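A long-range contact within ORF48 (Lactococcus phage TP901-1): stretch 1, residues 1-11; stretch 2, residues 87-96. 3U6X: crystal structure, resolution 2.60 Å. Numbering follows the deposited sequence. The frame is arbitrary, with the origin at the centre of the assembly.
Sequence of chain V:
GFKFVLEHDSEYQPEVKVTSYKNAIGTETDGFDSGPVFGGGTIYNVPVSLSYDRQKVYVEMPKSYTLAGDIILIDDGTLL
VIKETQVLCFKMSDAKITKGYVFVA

Stretch 1, residues 1-11: GFKFVLEHDSE
Stretch 2 (87-96) VLCFKMSDAK

How do two strands that are not hydrogen-bonded neighbours lie against each other? Strand 3-8 and the strand through residues 87-92 run in broadly the same direction, 37° apart, and their axes come no closer than 10.3 Å, a spacing filled by side chains. Both backbones are extended, with phi/psi near -116/113 at Leu 6 and -113/117 at Phe 90. The alternation of strand residues turns Phe 4, Leu 6 and His 8 toward Leu 88, Phe 90 and Met 92, while Val 5, Glu 7 and Lys 91 point away. Leu 6 CA and Phe 90 CA are 8.8 Å apart. Farther along, His 8 CA lies 5.6 Å from Lys 96 CA, and Ser 10 CA lies 5.6 Å from Ala 95 CA.

What fills the space between the strands? Phe 90, with chi1 in m (-63°) and chi2 at -99°, brings its ring against two residues. Phe 4, chi1 t (-155°) and chi2 86°, forms an offset stack with it: centroids 4.8 Å apart, planes at 21°, Phe 4 CD2 to Phe 90 CZ 3.9 Å. Leu 6, m at -56° and t at 170°, places its CD1 3.9 Å from Phe 90 CD1. These buried apolar contacts rest on dispersion and the exclusion of water. At the beginning of the chain, Leu 88 (t, p) extends its CD2 to 4.3 Å from the N of Gly 1.

How does the packing change at His 8? Its CB approaches Met 92 CE at 3.1 Å, a tight contact. Met 92 has chi1 t, chi2 between wells at 140° and chi3 p at 74°; its SD lies 4.7 Å from the His 8 ring centroid, obliquely. The p rotamer of His 8 (62°, chi2 88°) leads the end of its side chain away from the other stretch, and ND1 accepts a hydrogen bond from Ser 10 N at 3.1 Å, tying the ring to its own backbone.

What joins the loops beyond the strands? Two hydrogen bonds link Asp 9 and Lys 96. Asp 9 N donates to Lys 96 O (3.3 Å, 140°), and Lys 96 N donates to Asp 9 OD2 (3.0 Å, a nearly straight 170°). The p rotamer of Asp 9 (61°, chi2 -170°) brings its carboxylate to that amide, whereas the Lys 96 side chain (m, t, t, then 114°) leads away. Lys 96 O also receives a CA-H...O contact from His 8 CA at 3.3 Å. Beside this pairing, Ala 95 CB sits 3.7 Å from Ser 10 CB.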

# COMPACT_ATOMS: atom_id res chain seq x y z
N GLY V 1 -37.75 -20.84 45.20
CA GLY V 1 -38.80 -21.82 45.42
C GLY V 1 -38.57 -23.13 44.67
O GLY V 1 -37.44 -23.44 44.29
N PHE V 2 -39.66 -23.91 44.51
CA PHE V 2 -39.80 -25.16 43.74
C PHE V 2 -40.08 -24.70 42.31
O PHE V 2 -39.39 -25.13 41.39
CB PHE V 2 -41.00 -25.95 44.28
CG PHE V 2 -41.36 -27.28 43.65
CD1 PHE V 2 -40.49 -28.35 43.72
CD2 PHE V 2 -42.64 -27.51 43.19
CE1 PHE V 2 -40.85 -29.60 43.20
CE2 PHE V 2 -43.02 -28.78 42.72
CZ PHE V 2 -42.11 -29.81 42.71
N LYS V 3 -41.06 -23.78 42.13
CA LYS V 3 -41.42 -23.20 40.85
C LYS V 3 -41.19 -21.68 40.92
O LYS V 3 -41.82 -21.01 41.74
CB LYS V 3 -42.87 -23.54 40.46
CG LYS V 3 -43.14 -23.56 38.96
CD LYS V 3 -44.29 -24.51 38.64
CE LYS V 3 -44.58 -24.63 37.16
NZ LYS V 3 -45.72 -25.55 36.92
N PHE V 4 -40.23 -21.18 40.13
CA PHE V 4 -39.82 -19.78 40.08
C PHE V 4 -39.96 -19.23 38.66
O PHE V 4 -39.74 -19.96 37.69
CB PHE V 4 -38.35 -19.65 40.52
CG PHE V 4 -37.97 -18.31 41.08
CD1 PHE V 4 -38.16 -18.01 42.42
CD2 PHE V 4 -37.37 -17.35 40.27
CE1 PHE V 4 -37.80 -16.76 42.95
CE2 PHE V 4 -37.00 -16.10 40.80
CZ PHE V 4 -37.23 -15.81 42.13
N VAL V 5 -40.31 -17.94 38.53
CA VAL V 5 -40.53 -17.30 37.23
C VAL V 5 -39.48 -16.23 36.97
O VAL V 5 -39.29 -15.33 37.78
CB VAL V 5 -41.97 -16.71 37.06
CG1 VAL V 5 -42.15 -16.11 35.68
CG2 VAL V 5 -43.06 -17.73 37.33
N LEU V 6 -38.82 -16.33 35.81
CA LEU V 6 -37.85 -15.33 35.39
C LEU V 6 -38.36 -14.64 34.14
O LEU V 6 -38.50 -15.27 33.09
CB LEU V 6 -36.47 -15.93 35.12
CG LEU V 6 -35.80 -16.71 36.25
CD1 LEU V 6 -34.57 -17.43 35.71
CD2 LEU V 6 -35.40 -15.79 37.41
N GLU V 7 -38.68 -13.35 34.28
CA GLU V 7 -39.13 -12.52 33.17
C GLU V 7 -37.87 -12.05 32.46
O GLU V 7 -36.88 -11.77 33.13
CB GLU V 7 -40.00 -11.35 33.66
CG GLU V 7 -41.43 -11.77 34.02
CD GLU V 7 -42.43 -10.68 34.39
OE1 GLU V 7 -43.53 -11.04 34.87
OE2 GLU V 7 -42.13 -9.48 34.18
N HIS V 8 -37.86 -12.06 31.13
CA HIS V 8 -36.66 -11.68 30.38
C HIS V 8 -36.88 -10.83 29.12
O HIS V 8 -38.01 -10.57 28.74
CB HIS V 8 -35.81 -12.91 30.07
CG HIS V 8 -36.50 -13.92 29.21
ND1 HIS V 8 -36.45 -13.85 27.84
CD2 HIS V 8 -37.25 -14.99 29.56
CE1 HIS V 8 -37.18 -14.86 27.39
NE2 HIS V 8 -37.67 -15.58 28.39
N ASP V 9 -35.79 -10.37 28.48
CA ASP V 9 -35.86 -9.51 27.29
C ASP V 9 -35.81 -10.22 25.93
O ASP V 9 -35.93 -9.55 24.89
CB ASP V 9 -34.79 -8.40 27.35
CG ASP V 9 -33.33 -8.85 27.40
OD1 ASP V 9 -32.45 -7.98 27.64
OD2 ASP V 9 -33.06 -10.06 27.18
N SER V 10 -35.62 -11.54 25.91
CA SER V 10 -35.54 -12.32 24.67
C SER V 10 -36.90 -12.72 24.13
O SER V 10 -37.85 -12.96 24.87
CB SER V 10 -34.69 -13.57 24.87
OG SER V 10 -34.53 -14.29 23.66
N GLU V 11 -36.97 -12.86 22.82
CA GLU V 11 -38.15 -13.28 22.08
C GLU V 11 -38.06 -14.80 21.86
O GLU V 11 -38.87 -15.37 21.13
CB GLU V 11 -38.11 -12.57 20.71
CG GLU V 11 -39.37 -11.83 20.33
CD GLU V 11 -40.11 -11.04 21.40
OE1 GLU V 11 -39.52 -10.10 21.99
OE2 GLU V 11 -41.31 -11.33 21.59
N VAL V 87 -27.48 -18.80 49.28
CA VAL V 87 -27.78 -18.18 47.99
C VAL V 87 -28.26 -19.23 46.99
O VAL V 87 -27.72 -20.33 46.94
CB VAL V 87 -26.57 -17.35 47.42
CG1 VAL V 87 -26.92 -16.72 46.08
CG2 VAL V 87 -26.09 -16.28 48.40
N LEU V 88 -29.30 -18.87 46.23
CA LEU V 88 -29.87 -19.60 45.09
C LEU V 88 -29.62 -18.66 43.86
O LEU V 88 -30.16 -17.54 43.79
CB LEU V 88 -31.36 -19.92 45.29
CG LEU V 88 -31.98 -20.92 44.30
CD1 LEU V 88 -31.37 -22.34 44.44
CD2 LEU V 88 -33.49 -20.99 44.47
N CYS V 89 -28.71 -19.07 42.98
CA CYS V 89 -28.24 -18.29 41.84
C CYS V 89 -28.85 -18.74 40.52
O CYS V 89 -28.77 -19.92 40.17
CB CYS V 89 -26.71 -18.33 41.80
SG CYS V 89 -25.95 -17.48 40.40
N PHE V 90 -29.43 -17.78 39.77
CA PHE V 90 -30.04 -18.03 38.47
C PHE V 90 -29.21 -17.34 37.41
O PHE V 90 -29.05 -16.12 37.46
CB PHE V 90 -31.50 -17.52 38.42
CG PHE V 90 -32.46 -18.21 39.38
CD1 PHE V 90 -33.30 -19.23 38.94
CD2 PHE V 90 -32.54 -17.81 40.71
CE1 PHE V 90 -34.18 -19.86 39.81
CE2 PHE V 90 -33.43 -18.44 41.59
CZ PHE V 90 -34.25 -19.45 41.14
N LYS V 91 -28.61 -18.11 36.48
CA LYS V 91 -27.78 -17.55 35.41
C LYS V 91 -28.45 -17.81 34.08
O LYS V 91 -28.68 -18.96 33.72
CB LYS V 91 -26.34 -18.12 35.41
CG LYS V 91 -25.41 -17.60 36.53
CD LYS V 91 -24.97 -16.17 36.33
CE LYS V 91 -23.59 -15.80 36.81
NZ LYS V 91 -23.40 -15.98 38.26
N MET V 92 -28.82 -16.74 33.38
CA MET V 92 -29.45 -16.84 32.07
C MET V 92 -28.40 -16.67 30.97
O MET V 92 -27.50 -15.84 31.06
CB MET V 92 -30.55 -15.79 31.94
CG MET V 92 -31.33 -15.90 30.65
SD MET V 92 -33.08 -15.60 30.89
CE MET V 92 -33.04 -13.97 31.11
N SER V 93 -28.53 -17.48 29.93
CA SER V 93 -27.65 -17.41 28.77
C SER V 93 -28.41 -16.73 27.64
O SER V 93 -29.53 -17.16 27.30
CB SER V 93 -27.23 -18.81 28.35
OG SER V 93 -26.44 -19.45 29.34
N ASP V 94 -27.79 -15.68 27.03
CA ASP V 94 -28.30 -14.94 25.86
C ASP V 94 -29.54 -14.08 26.07
O ASP V 94 -30.33 -13.92 25.12
CB ASP V 94 -28.49 -15.87 24.64
CG ASP V 94 -27.47 -16.99 24.51
OD1 ASP V 94 -26.27 -16.75 24.82
OD2 ASP V 94 -27.87 -18.11 24.15
N ALA V 95 -29.69 -13.49 27.28
CA ALA V 95 -30.79 -12.58 27.64
C ALA V 95 -30.57 -12.05 29.01
O ALA V 95 -29.72 -12.57 29.73
CB ALA V 95 -32.13 -13.28 27.57
N LYS V 96 -31.31 -10.99 29.38
CA LYS V 96 -31.24 -10.37 30.70
C LYS V 96 -32.51 -10.67 31.47
O LYS V 96 -33.60 -10.63 30.88
CB LYS V 96 -31.10 -8.85 30.57
CG LYS V 96 -29.72 -8.36 30.15
CD LYS V 96 -29.58 -6.90 30.51
CE LYS V 96 -28.15 -6.53 30.76
NZ LYS V 96 -27.66 -5.59 29.73